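Local coordinates for DUF4276 family protein (Pyrococcus horikoshii, PDB 2P62) that is of unknown function but belongs to the Toprim-like clan, whose characterised members include metal-dependent enzymes acting on nucleic acids, at residues E9-E14 with I62-G67; D97-N102 with K149-L154; Y134-L139 with E153-Y158; F145-K150 with G181-P186. All blocks are in the same frame, centred on the assembly; numbering follows the deposited sequence.

Contact 1. Residues E9-E14 with I62-G67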
loop_
_atom_site.group_PDB
_atom_site.type_symbol
_atom_site.label_atom_id
_atom_site.label_comp_id
_atom_site.label_asym_id
_atom_site.label_seq_id
_atom_site.Cartn_x
_atom_site.Cartn_y
_atom_site.Cartn_z
ATOM N N GLU A 9 -9.056 1.823 11.751
ATOM C CA GLU A 9 -8.986 0.454 11.250
ATOM C C GLU A 9 -7.770 0.108 10.393
ATOM O O GLU A 9 -7.150 -0.926 10.610
ATOM C CB GLU A 9 -10.253 0.097 10.469
ATOM C CG GLU A 9 -10.349 -1.394 10.176
ATOM C CD GLU A 9 -11.602 -1.766 9.410
ATOM O OE1 GLU A 9 -12.671 -1.188 9.704
ATOM O OE2 GLU A 9 -11.520 -2.647 8.523
ATOM N N GLY A 10 -7.434 0.957 9.424
ATOM C CA GLY A 10 -6.298 0.667 8.561
ATOM C C GLY A 10 -5.463 1.859 8.127
ATOM O O GLY A 10 -5.679 2.989 8.577
ATOM N N LYS A 11 -4.498 1.599 7.243
ATOM C CA LYS A 11 -3.599 2.631 6.731
ATOM C C LYS A 11 -4.372 3.771 6.072
ATOM O O LYS A 11 -4.040 4.940 6.274
ATOM C CB LYS A 11 -2.625 2.032 5.714
ATOM C CG LYS A 11 -1.382 2.874 5.456
ATOM C CD LYS A 11 -0.431 2.798 6.642
ATOM C CE LYS A 11 0.968 3.341 6.318
ATOM N NZ LYS A 11 0.987 4.796 6.013
ATOM N N THR A 12 -5.392 3.438 5.282
ATOM C CA THR A 12 -6.189 4.465 4.612
ATOM C C THR A 12 -6.740 5.481 5.618
ATOM O O THR A 12 -6.654 6.693 5.396
ATOM C CB THR A 12 -7.381 3.854 3.814
ATOM O OG1 THR A 12 -8.133 2.968 4.658
ATOM C CG2 THR A 12 -6.879 3.084 2.590
ATOM N N ASP A 13 -7.291 4.982 6.728
ATOM C CA ASP A 13 -7.848 5.849 7.766
ATOM C C ASP A 13 -6.739 6.631 8.458
ATOM O O ASP A 13 -6.940 7.779 8.849
ATOM C CB ASP A 13 -8.628 5.038 8.814
ATOM C CG ASP A 13 -9.525 3.962 8.190
ATOM O OD1 ASP A 13 -9.134 2.776 8.225
ATOM O OD2 ASP A 13 -10.609 4.297 7.663
ATOM N N GLU A 14 -5.565 6.021 8.611
ATOM C CA GLU A 14 -4.458 6.723 9.258
ATOM C C GLU A 14 -3.942 7.882 8.393
ATOM O O GLU A 14 -3.615 8.947 8.912
ATOM C CB GLU A 14 -3.305 5.760 9.579
ATOM C CG GLU A 14 -2.042 6.465 10.091
ATOM C CD GLU A 14 -0.797 5.586 10.016
ATOM O OE1 GLU A 14 -0.622 4.700 10.878
ATOM O OE2 GLU A 14 0.003 5.774 9.079
ATOM N N ILE A 62 -1.586 7.679 17.067
ATOM C CA ILE A 62 -2.517 7.027 16.154
ATOM C C ILE A 62 -2.085 5.593 15.872
ATOM O O ILE A 62 -0.933 5.348 15.511
ATOM C CB ILE A 62 -2.569 7.785 14.816
ATOM C CG1 ILE A 62 -2.794 9.272 15.083
ATOM C CG2 ILE A 62 -3.662 7.220 13.919
ATOM C CD1 ILE A 62 -2.730 10.100 13.853
ATOM N N ILE A 63 -3.010 4.650 16.033
ATOM C CA ILE A 63 -2.718 3.243 15.769
ATOM C C ILE A 63 -3.778 2.658 14.850
ATOM O O ILE A 63 -4.926 3.098 14.864
ATOM C CB ILE A 63 -2.701 2.386 17.066
ATOM C CG1 ILE A 63 -4.063 2.440 17.752
ATOM C CG2 ILE A 63 -1.641 2.886 18.015
ATOM C CD1 ILE A 63 -4.144 1.586 18.997
ATOM N N HIS A 64 -3.387 1.664 14.057
ATOM C CA HIS A 64 -4.304 0.987 13.145
ATOM C C HIS A 64 -3.919 -0.487 13.030
ATOM O O HIS A 64 -2.903 -0.905 13.586
ATOM C CB HIS A 64 -4.267 1.621 11.756
ATOM C CG HIS A 64 -3.005 1.348 10.999
ATOM N ND1 HIS A 64 -1.855 2.086 11.175
ATOM C CD2 HIS A 64 -2.711 0.407 10.071
ATOM C CE1 HIS A 64 -0.907 1.613 10.388
ATOM N NE2 HIS A 64 -1.400 0.595 9.708
ATOM N N ALA A 65 -4.727 -1.257 12.297
ATOM C CA ALA A 65 -4.501 -2.695 12.097
ATOM C C ALA A 65 -4.200 -3.376 13.432
ATOM O O ALA A 65 -3.350 -4.267 13.522
ATOM C CB ALA A 65 -3.344 -2.921 11.109
ATOM N N GLU A 66 -4.899 -2.937 14.473
ATOM C CA GLU A 66 -4.699 -3.497 15.795
ATOM C C GLU A 66 -5.434 -4.830 15.910
ATOM O O GLU A 66 -4.929 -5.778 16.514
ATOM C CB GLU A 66 -5.203 -2.523 16.864
ATOM C CG GLU A 66 -4.518 -2.701 18.211
ATOM C CD GLU A 66 -3.045 -2.320 18.162
ATOM O OE1 GLU A 66 -2.289 -2.676 19.094
ATOM O OE2 GLU A 66 -2.646 -1.653 17.185
ATOM N N GLY A 67 -6.621 -4.900 15.315
ATOM C CA GLY A 67 -7.407 -6.120 15.371
ATOM C C GLY A 67 -8.763 -5.892 16.016
ATOM O O GLY A 67 -8.864 -5.270 17.075
#
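The imidazole of H64 lies beneath the start of helix 11-23, with K11 CA over one of its faces, 4.1 Å above the ring plane and displaced toward the rim. From the same peptide, K11 N sits 3.6 Å from H64 CD2. The carbonyl carbon of G10 and the carboxylate of E14 approach the ring obliquely. E14 OE1 comes to 2.9 Å from H64 ND1, and its carboxylate stands almost upright to the imidazole, the two planes 82° apart. H64 CG sits between the backbone N and the carbonyl carbon (chi1 71°), on the side of the helix start. K11 bends along its chain so that CD packs 3.9 Å from H64 NE2, while its ammonium group forms a salt bridge, with a weak, long hydrogen bond, to E14 OE2. Deeper down, the CG of E14 rests on I62 CG2, next to strand 51-55. Beyond the ring, A65 N donates to E9 O at 3.0 Å, from above the carbonyl plane, and ties the two loops together. G10 is the N-cap of the helix, and its N-H goes to the anti lone pair of D13 OD1 at 2.8 Å, the side chain from the first turn reaching back to the N-cap. D202 of the second subunit packs on K11. Strand 2-7 thus turns into helix 11-23 beside the end of its parallel neighbour, strand 58-63; a glutamate followed by glycine in this turn is consistent with the first acidic motif of a Toprim domain.

Contact 2. Residues D97-N102 with K149-L154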
loop_
_atom_site.group_PDB
_atom_site.type_symbol
_atom_site.label_atom_id
_atom_site.label_comp_id
_atom_site.label_asym_id
_atom_site.label_seq_id
_atom_site.Cartn_x
_atom_site.Cartn_y
_atom_site.Cartn_z
ATOM N N ASP A 97 -16.020 2.761 10.262
ATOM C CA ASP A 97 -17.051 3.047 9.274
ATOM C C ASP A 97 -18.389 2.717 9.925
ATOM O O ASP A 97 -18.476 1.830 10.776
ATOM C CB ASP A 97 -16.927 2.162 8.025
ATOM C CG ASP A 97 -15.666 2.417 7.228
ATOM O OD1 ASP A 97 -15.167 3.568 7.217
ATOM O OD2 ASP A 97 -15.193 1.457 6.574
ATOM N N VAL A 98 -19.425 3.429 9.507
ATOM C CA VAL A 98 -20.772 3.205 9.997
ATOM C C VAL A 98 -21.257 1.819 9.548
ATOM O O VAL A 98 -21.935 1.124 10.296
ATOM C CB VAL A 98 -21.708 4.321 9.461
ATOM C CG1 VAL A 98 -23.159 3.997 9.765
ATOM C CG2 VAL A 98 -21.310 5.663 10.078
ATOM N N ASP A 99 -20.881 1.429 8.330
ATOM C CA ASP A 99 -21.237 0.136 7.719
ATOM C C ASP A 99 -20.955 -1.095 8.542
ATOM O O ASP A 99 -21.769 -2.014 8.598
ATOM C CB ASP A 99 -20.468 -0.070 6.425
ATOM C CG ASP A 99 -20.974 0.772 5.322
ATOM O OD1 ASP A 99 -20.290 0.829 4.276
ATOM O OD2 ASP A 99 -22.057 1.372 5.499
ATOM N N GLU A 100 -19.769 -1.132 9.131
ATOM C CA GLU A 100 -19.355 -2.280 9.908
ATOM C C GLU A 100 -20.117 -2.410 11.211
ATOM O O GLU A 100 -20.452 -1.412 11.854
ATOM C CB GLU A 100 -17.853 -2.206 10.190
ATOM C CG GLU A 100 -17.006 -1.832 8.984
ATOM C CD GLU A 100 -15.520 -1.982 9.256
ATOM O OE1 GLU A 100 -15.058 -1.557 10.338
ATOM O OE2 GLU A 100 -14.812 -2.523 8.379
ATOM N N GLY A 101 -20.387 -3.662 11.576
ATOM C CA GLY A 101 -21.092 -3.986 12.804
ATOM C C GLY A 101 -22.287 -3.123 13.152
ATOM O O GLY A 101 -23.019 -2.660 12.282
ATOM N N ASN A 102 -22.497 -2.926 14.447
ATOM C CA ASN A 102 -23.600 -2.106 14.905
ATOM C C ASN A 102 -23.124 -0.687 15.169
ATOM O O ASN A 102 -22.051 -0.297 14.714
ATOM C CB ASN A 102 -24.212 -2.713 16.162
ATOM C CG ASN A 102 -25.023 -3.967 15.862
ATOM O OD1 ASN A 102 -26.036 -3.924 15.136
ATOM N ND2 ASN A 102 -24.580 -5.096 16.419
ATOM N N LYS A 149 -22.892 3.261 0.688
ATOM C CA LYS A 149 -22.198 2.562 1.766
ATOM C C LYS A 149 -21.477 3.590 2.634
ATOM O O LYS A 149 -20.559 4.273 2.180
ATOM C CB LYS A 149 -21.217 1.538 1.187
ATOM C CG LYS A 149 -21.866 0.615 0.155
ATOM C CD LYS A 149 -20.923 -0.490 -0.333
ATOM C CE LYS A 149 -20.604 -1.487 0.776
ATOM N NZ LYS A 149 -19.808 -2.632 0.264
ATOM N N LYS A 150 -21.921 3.707 3.883
ATOM C CA LYS A 150 -21.354 4.673 4.811
ATOM C C LYS A 150 -20.008 4.218 5.347
ATOM O O LYS A 150 -19.915 3.308 6.174
ATOM C CB LYS A 150 -22.335 4.934 5.956
ATOM C CG LYS A 150 -23.675 5.505 5.501
ATOM C CD LYS A 150 -24.495 5.952 6.699
ATOM C CE LYS A 150 -25.845 6.531 6.297
ATOM N NZ LYS A 150 -26.750 5.485 5.731
ATOM N N GLU A 151 -18.961 4.876 4.862
ATOM C CA GLU A 151 -17.598 4.544 5.244
ATOM C C GLU A 151 -16.651 5.634 4.779
ATOM O O GLU A 151 -17.060 6.567 4.091
ATOM C CB GLU A 151 -17.202 3.193 4.633
ATOM C CG GLU A 151 -17.414 3.071 3.127
ATOM C CD GLU A 151 -17.106 1.673 2.612
ATOM O OE1 GLU A 151 -17.585 0.691 3.222
ATOM O OE2 GLU A 151 -16.405 1.546 1.587
ATOM N N LEU A 152 -15.388 5.513 5.164
ATOM C CA LEU A 152 -14.370 6.494 4.803
ATOM C C LEU A 152 -14.382 6.859 3.320
ATOM O O LEU A 152 -14.241 8.026 2.959
ATOM C CB LEU A 152 -12.989 5.957 5.190
ATOM C CG LEU A 152 -11.742 6.854 5.219
ATOM C CD1 LEU A 152 -10.848 6.484 4.062
ATOM C CD2 LEU A 152 -12.106 8.335 5.207
ATOM N N GLU A 153 -14.576 5.866 2.462
ATOM C CA GLU A 153 -14.570 6.121 1.035
ATOM C C GLU A 153 -15.763 6.958 0.561
ATOM O O GLU A 153 -15.636 7.747 -0.376
ATOM C CB GLU A 153 -14.489 4.793 0.285
ATOM C CG GLU A 153 -13.125 4.102 0.411
ATOM C CD GLU A 153 -12.876 3.408 1.758
ATOM O OE1 GLU A 153 -11.775 2.818 1.900
ATOM O OE2 GLU A 153 -13.756 3.437 2.658
ATOM N N LEU A 154 -16.909 6.796 1.222
ATOM C CA LEU A 154 -18.105 7.553 0.874
ATOM C C LEU A 154 -17.829 9.046 1.084
ATOM O O LEU A 154 -18.212 9.880 0.270
ATOM C CB LEU A 154 -19.301 7.111 1.729
ATOM C CG LEU A 154 -20.662 7.568 1.169
ATOM C CD1 LEU A 154 -20.880 6.879 -0.166
ATOM C CD2 LEU A 154 -21.801 7.240 2.132
HETATM O O HOH W 1 -13.769 1.464 4.142
#
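D97, the last residue of strand 89-97, and D99 just past it, with V98 between, are consistent with the Asp-x-Asp motif of Toprim domains, and both meet the loop leading into helix 152-162. D97 OD1 receives L152 N at 2.8 Å, from a donor 51° out of the carboxylate plane. Its other oxygen, OD2, accepts a hydrogen bond from water 1, also at 2.8 Å, and this water donates in turn to E153 OE2. D97 CG is anti to its carbonyl carbon (chi1 -66°), which carries the carboxylate toward the helix start. An alanine here would probably leave L152 N without this acceptor and water 1 without its D97 partner. The D99 side chain is less securely placed; K150 N makes a weak bond to its OD2, while D99 OD1 stands 2.9 Å from E151 OE1, a close approach of two acidic groups. Alongside, V98 CB meets K150 CB at 3.6 Å, and V98 CG1 runs on to K150 CD, an apolar patch beside the acidic one. E151 occupies the N-cap of helix 152-162. L152 then leads away to F16 of helix 11-23 and to M136 of the adjacent strand 129-136.

Contact 3. Residues Y134-L139 with E153-Y158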
loop_
_atom_site.group_PDB
_atom_site.type_symbol
_atom_site.label_atom_id
_atom_site.label_comp_id
_atom_site.label_asym_id
_atom_site.label_seq_id
_atom_site.Cartn_x
_atom_site.Cartn_y
_atom_site.Cartn_z
ATOM N N TYR A 134 -16.676 7.260 17.164
ATOM C CA TYR A 134 -17.097 7.996 15.985
ATOM C C TYR A 134 -17.282 7.132 14.747
ATOM O O TYR A 134 -16.410 6.342 14.392
ATOM C CB TYR A 134 -16.086 9.109 15.700
ATOM C CG TYR A 134 -16.460 10.013 14.554
ATOM C CD1 TYR A 134 -16.014 9.750 13.258
ATOM C CD2 TYR A 134 -17.281 11.124 14.759
ATOM C CE1 TYR A 134 -16.378 10.575 12.191
ATOM C CE2 TYR A 134 -17.653 11.952 13.698
ATOM C CZ TYR A 134 -17.196 11.672 12.421
ATOM O OH TYR A 134 -17.547 12.493 11.376
ATOM N N GLY A 135 -18.433 7.289 14.097
ATOM C CA GLY A 135 -18.719 6.534 12.890
ATOM C C GLY A 135 -18.378 7.366 11.666
ATOM O O GLY A 135 -18.885 8.476 11.521
ATOM N N MET A 136 -17.520 6.839 10.794
ATOM C CA MET A 136 -17.110 7.549 9.585
ATOM C C MET A 136 -18.045 7.280 8.408
ATOM O O MET A 136 -18.535 6.168 8.220
ATOM C CB MET A 136 -15.684 7.143 9.201
ATOM C CG MET A 136 -15.127 7.825 7.944
ATOM S SD MET A 136 -14.782 9.593 8.147
ATOM C CE MET A 136 -13.551 9.480 9.410
ATOM N N GLY A 137 -18.296 8.311 7.616
ATOM C CA GLY A 137 -19.159 8.144 6.465
ATOM C C GLY A 137 -20.621 8.459 6.710
ATOM O O GLY A 137 -21.486 7.922 6.022
ATOM N N ASN A 138 -20.920 9.320 7.677
ATOM C CA ASN A 138 -22.316 9.660 7.937
ATOM C C ASN A 138 -22.777 10.803 7.040
ATOM O O ASN A 138 -22.811 11.963 7.453
ATOM C CB ASN A 138 -22.530 10.038 9.405
ATOM C CG ASN A 138 -23.344 8.998 10.157
ATOM O OD1 ASN A 138 -24.378 8.532 9.665
ATOM N ND2 ASN A 138 -22.893 8.635 11.357
ATOM N N LEU A 139 -23.120 10.468 5.803
ATOM C CA LEU A 139 -23.592 11.458 4.838
ATOM C C LEU A 139 -24.335 10.749 3.724
ATOM O O LEU A 139 -24.491 9.532 3.756
ATOM C CB LEU A 139 -22.419 12.287 4.266
ATOM C CG LEU A 139 -21.236 11.723 3.447
ATOM C CD1 LEU A 139 -20.638 10.515 4.159
ATOM C CD2 LEU A 139 -21.675 11.345 2.047
ATOM N N GLU A 153 -14.576 5.866 2.462
ATOM C CA GLU A 153 -14.570 6.121 1.035
ATOM C C GLU A 153 -15.763 6.958 0.561
ATOM O O GLU A 153 -15.636 7.747 -0.376
ATOM C CB GLU A 153 -14.489 4.793 0.285
ATOM C CG GLU A 153 -13.125 4.102 0.411
ATOM C CD GLU A 153 -12.876 3.408 1.758
ATOM O OE1 GLU A 153 -11.775 2.818 1.900
ATOM O OE2 GLU A 153 -13.756 3.437 2.658
ATOM N N LEU A 154 -16.909 6.796 1.222
ATOM C CA LEU A 154 -18.105 7.553 0.874
ATOM C C LEU A 154 -17.829 9.046 1.084
ATOM O O LEU A 154 -18.212 9.880 0.270
ATOM C CB LEU A 154 -19.301 7.111 1.729
ATOM C CG LEU A 154 -20.662 7.568 1.169
ATOM C CD1 LEU A 154 -20.880 6.879 -0.166
ATOM C CD2 LEU A 154 -21.801 7.240 2.132
ATOM N N SER A 155 -17.153 9.379 2.174
ATOM C CA SER A 155 -16.808 10.770 2.444
ATOM C C SER A 155 -15.805 11.257 1.398
ATOM O O SER A 155 -15.901 12.387 0.923
ATOM C CB SER A 155 -16.195 10.907 3.836
ATOM O OG SER A 155 -17.096 10.471 4.836
ATOM N N LEU A 156 -14.835 10.406 1.060
ATOM C CA LEU A 156 -13.817 10.734 0.057
ATOM C C LEU A 156 -14.505 10.951 -1.287
ATOM O O LEU A 156 -14.120 11.821 -2.062
ATOM C CB LEU A 156 -12.793 9.593 -0.073
ATOM C CG LEU A 156 -11.437 9.658 0.659
ATOM C CD1 LEU A 156 -10.603 10.809 0.089
ATOM C CD2 LEU A 156 -11.641 9.840 2.140
ATOM N N ALA A 157 -15.524 10.147 -1.560
ATOM C CA ALA A 157 -16.271 10.271 -2.801
ATOM C C ALA A 157 -17.009 11.613 -2.815
ATOM O O ALA A 157 -17.166 12.229 -3.870
ATOM C CB ALA A 157 -17.267 9.123 -2.933
ATOM N N TYR A 158 -17.455 12.066 -1.642
ATOM C CA TYR A 158 -18.178 13.328 -1.549
ATOM C C TYR A 158 -17.242 14.508 -1.788
ATOM O O TYR A 158 -17.628 15.517 -2.389
ATOM C CB TYR A 158 -18.875 13.445 -0.188
ATOM C CG TYR A 158 -19.786 14.645 -0.078
ATOM C CD1 TYR A 158 -19.339 15.828 0.498
ATOM C CD2 TYR A 158 -21.085 14.605 -0.581
ATOM C CE1 TYR A 158 -20.157 16.946 0.575
ATOM C CE2 TYR A 158 -21.919 15.718 -0.511
ATOM C CZ TYR A 158 -21.445 16.888 0.071
ATOM O OH TYR A 158 -22.256 17.999 0.144
#
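G137, with phi 93° and psi 26°, follows directly on strand 129-136 and brings its CA to 5.3 Å from that of S155 on helix 152-162, after which the chain makes an inverse gamma turn centred on N138. A side chain at G137 would collide with the carbonyl O of M136. The space next to its CA is taken by the hydroxyl of S155, whose OG lies 3.5 Å away. L139 makes the largest single contribution. Its CG sits between the backbone N and the carbonyl carbon (chi1 62°), and both methyls face the helix. CD1 touches S155 OG at 3.6 Å, whereas CD2 lies 4.0 Å from L154 CG and 4.2 Å from Y158 CB. The side chains of L139 and L154 run antiparallel alongside one another. L154 CD2 also reaches the backbone at L139 O, 3.9 Å away. The phenol of Y158 leads elsewhere, its OH hydrogen-bonded to E229. On the strand side, M136 SD stands 4.1 Å from S155 OG. The whole is a buried strand-to-helix packing without a polar bond of its own: the turn leaving the central sheet folds against one flank of helix 152-162, joining the Toprim-like sheet to the helices that follow it.

Contact 4. Residues F145-K150 with G181-P186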
loop_
_atom_site.group_PDB
_atom_site.type_symbol
_atom_site.label_atom_id
_atom_site.label_comp_id
_atom_site.label_asym_id
_atom_site.label_seq_id
_atom_site.Cartn_x
_atom_site.Cartn_y
_atom_site.Cartn_z
ATOM N N PHE A 145 -24.964 6.025 -9.769
ATOM C CA PHE A 145 -24.199 4.815 -10.029
ATOM C C PHE A 145 -23.324 4.350 -8.870
ATOM O O PHE A 145 -22.514 3.435 -9.026
ATOM C CB PHE A 145 -23.367 5.014 -11.295
ATOM C CG PHE A 145 -24.200 5.140 -12.536
ATOM C CD1 PHE A 145 -24.952 4.059 -12.987
ATOM C CD2 PHE A 145 -24.282 6.346 -13.225
ATOM C CE1 PHE A 145 -25.777 4.175 -14.105
ATOM C CE2 PHE A 145 -25.105 6.476 -14.346
ATOM C CZ PHE A 145 -25.855 5.384 -14.784
ATOM N N VAL A 146 -23.514 4.957 -7.702
ATOM C CA VAL A 146 -22.731 4.601 -6.524
ATOM C C VAL A 146 -23.605 4.143 -5.356
ATOM O O VAL A 146 -24.541 4.831 -4.964
ATOM C CB VAL A 146 -21.862 5.794 -6.059
ATOM C CG1 VAL A 146 -20.966 5.364 -4.905
ATOM C CG2 VAL A 146 -21.024 6.320 -7.223
ATOM N N LYS A 147 -23.287 2.976 -4.803
ATOM C CA LYS A 147 -24.033 2.440 -3.674
ATOM C C LYS A 147 -23.856 3.333 -2.460
ATOM O O LYS A 147 -22.814 3.964 -2.279
ATOM C CB LYS A 147 -23.574 1.021 -3.341
ATOM C CG LYS A 147 -23.981 -0.006 -4.366
ATOM C CD LYS A 147 -23.547 -1.401 -3.953
ATOM C CE LYS A 147 -24.009 -2.440 -4.967
ATOM N NZ LYS A 147 -23.605 -3.821 -4.573
ATOM N N GLU A 148 -24.879 3.375 -1.619
ATOM C CA GLU A 148 -24.849 4.213 -0.432
ATOM C C GLU A 148 -24.208 3.458 0.742
ATOM O O GLU A 148 -24.896 3.046 1.674
ATOM C CB GLU A 148 -26.284 4.636 -0.108
ATOM C CG GLU A 148 -26.434 6.056 0.387
ATOM C CD GLU A 148 -25.976 7.099 -0.621
ATOM O OE1 GLU A 148 -26.489 7.110 -1.759
ATOM O OE2 GLU A 148 -25.099 7.915 -0.269
ATOM N N LYS A 149 -22.892 3.261 0.688
ATOM C CA LYS A 149 -22.198 2.562 1.766
ATOM C C LYS A 149 -21.477 3.590 2.634
ATOM O O LYS A 149 -20.559 4.273 2.180
ATOM C CB LYS A 149 -21.217 1.538 1.187
ATOM C CG LYS A 149 -21.866 0.615 0.155
ATOM C CD LYS A 149 -20.923 -0.490 -0.333
ATOM C CE LYS A 149 -20.604 -1.487 0.776
ATOM N NZ LYS A 149 -19.808 -2.632 0.264
ATOM N N LYS A 150 -21.921 3.707 3.883
ATOM C CA LYS A 150 -21.354 4.673 4.811
ATOM C C LYS A 150 -20.008 4.218 5.347
ATOM O O LYS A 150 -19.915 3.308 6.174
ATOM C CB LYS A 150 -22.335 4.934 5.956
ATOM C CG LYS A 150 -23.675 5.505 5.501
ATOM C CD LYS A 150 -24.495 5.952 6.699
ATOM C CE LYS A 150 -25.845 6.531 6.297
ATOM N NZ LYS A 150 -26.750 5.485 5.731
ATOM N N GLY A 181 -22.031 -4.822 -13.999
ATOM C CA GLY A 181 -23.327 -5.440 -13.803
ATOM C C GLY A 181 -23.921 -5.126 -12.444
ATOM O O GLY A 181 -24.648 -5.945 -11.879
ATOM N N ASP A 182 -23.616 -3.940 -11.921
ATOM C CA ASP A 182 -24.116 -3.498 -10.613
ATOM C C ASP A 182 -23.591 -2.090 -10.357
ATOM O O ASP A 182 -22.736 -1.597 -11.092
ATOM C CB ASP A 182 -23.625 -4.445 -9.502
ATOM C CG ASP A 182 -24.312 -4.204 -8.143
ATOM O OD1 ASP A 182 -23.946 -4.908 -7.173
ATOM O OD2 ASP A 182 -25.208 -3.333 -8.032
ATOM N N LYS A 183 -24.111 -1.433 -9.326
ATOM C CA LYS A 183 -23.647 -0.095 -9.000
ATOM C C LYS A 183 -22.234 -0.178 -8.443
ATOM O O LYS A 183 -21.804 -1.204 -7.918
ATOM C CB LYS A 183 -24.551 0.571 -7.962
ATOM C CG LYS A 183 -25.892 1.049 -8.489
ATOM C CD LYS A 183 -26.743 1.616 -7.351
ATOM C CE LYS A 183 -28.150 1.983 -7.813
ATOM N NZ LYS A 183 -29.031 2.376 -6.668
ATOM N N LEU A 184 -21.527 0.931 -8.572
ATOM C CA LEU A 184 -20.170 1.060 -8.101
ATOM C C LEU A 184 -20.142 1.306 -6.600
ATOM O O LEU A 184 -20.971 2.057 -6.081
ATOM C CB LEU A 184 -19.524 2.238 -8.817
ATOM C CG LEU A 184 -18.689 1.974 -10.069
ATOM C CD1 LEU A 184 -19.262 0.847 -10.907
ATOM C CD2 LEU A 184 -18.598 3.272 -10.839
ATOM N N THR A 185 -19.201 0.670 -5.899
ATOM C CA THR A 185 -19.061 0.882 -4.456
ATOM C C THR A 185 -18.227 2.147 -4.251
ATOM O O THR A 185 -17.549 2.610 -5.174
ATOM C CB THR A 185 -18.291 -0.252 -3.756
ATOM O OG1 THR A 185 -16.982 -0.355 -4.327
ATOM C CG2 THR A 185 -19.021 -1.572 -3.878
ATOM N N PRO A 186 -18.281 2.740 -3.048
ATOM C CA PRO A 186 -17.473 3.941 -2.847
ATOM C C PRO A 186 -15.993 3.629 -3.092
ATOM O O PRO A 186 -15.254 4.474 -3.593
ATOM C CB PRO A 186 -17.781 4.335 -1.399
ATOM C CG PRO A 186 -18.204 3.041 -0.758
ATOM C CD PRO A 186 -19.069 2.430 -1.842
#
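V146 and L184 form the compact middle of the contact, a single beta bridge between two loops whose directions differ by 55°. L184 N donates to F145 O at 2.7 Å, and K147 N returns the bond to L184 O at 2.8 Å, nearly along the C=O axis. V146 CA adds a C-H...O contact of 3.1 Å to that same carbonyl, so L184 O is gripped twice. Behind this backbone pairing V146 packs on V189, and L184 on L176 and I192. The other side is more open and made of long polar chains. K147 runs out fully extended beyond CG, laying its CG 3.7 Å from K183 CB. Its NZ then forms a salt bridge of 2.8 Å with D182 OD1, met on the syn side of the carboxylate, 34° out of plane. D182 OD2 also accepts the N-H of K183, which limits the rotation of the carboxylate. An alanine at D182 would probably leave the K147 ammonium without this counter-charge and K183 N without its acceptor. Farther along, the stem of K149 crosses P186 at about a right angle, CD to CD 3.8 Å, next to T185, whose hydroxyl caps the N-H of D188. The chemistry is thus two-layered: backbone bonds fix the register of the loops over an apolar base, and a charge pair holds the more exposed side.

Contacts 2, 3 and 4 run along one side of the chain's centre: contacts 2 and 3 have centres about 7 Å apart and share E153 and L154, and the centre of contact 4 lies about 13 Å from both. V98 N, probably hydrogen-bonded to M136 O, couples contacts 2 and 3, while P186 packs on E151 and E153 from contact 4. Centre to centre, contact 1 is about 15 Å from contact 2 and about 24 Å from contact 4, yet it touches contact 2 where D13 meets L152; E9 and E100 also bring like charges close there, at a doubtful spacing. By their position at the ends of parallel strands 2-7 and 89-97, E9, D97 and D99 could correspond to a Toprim-type acidic site.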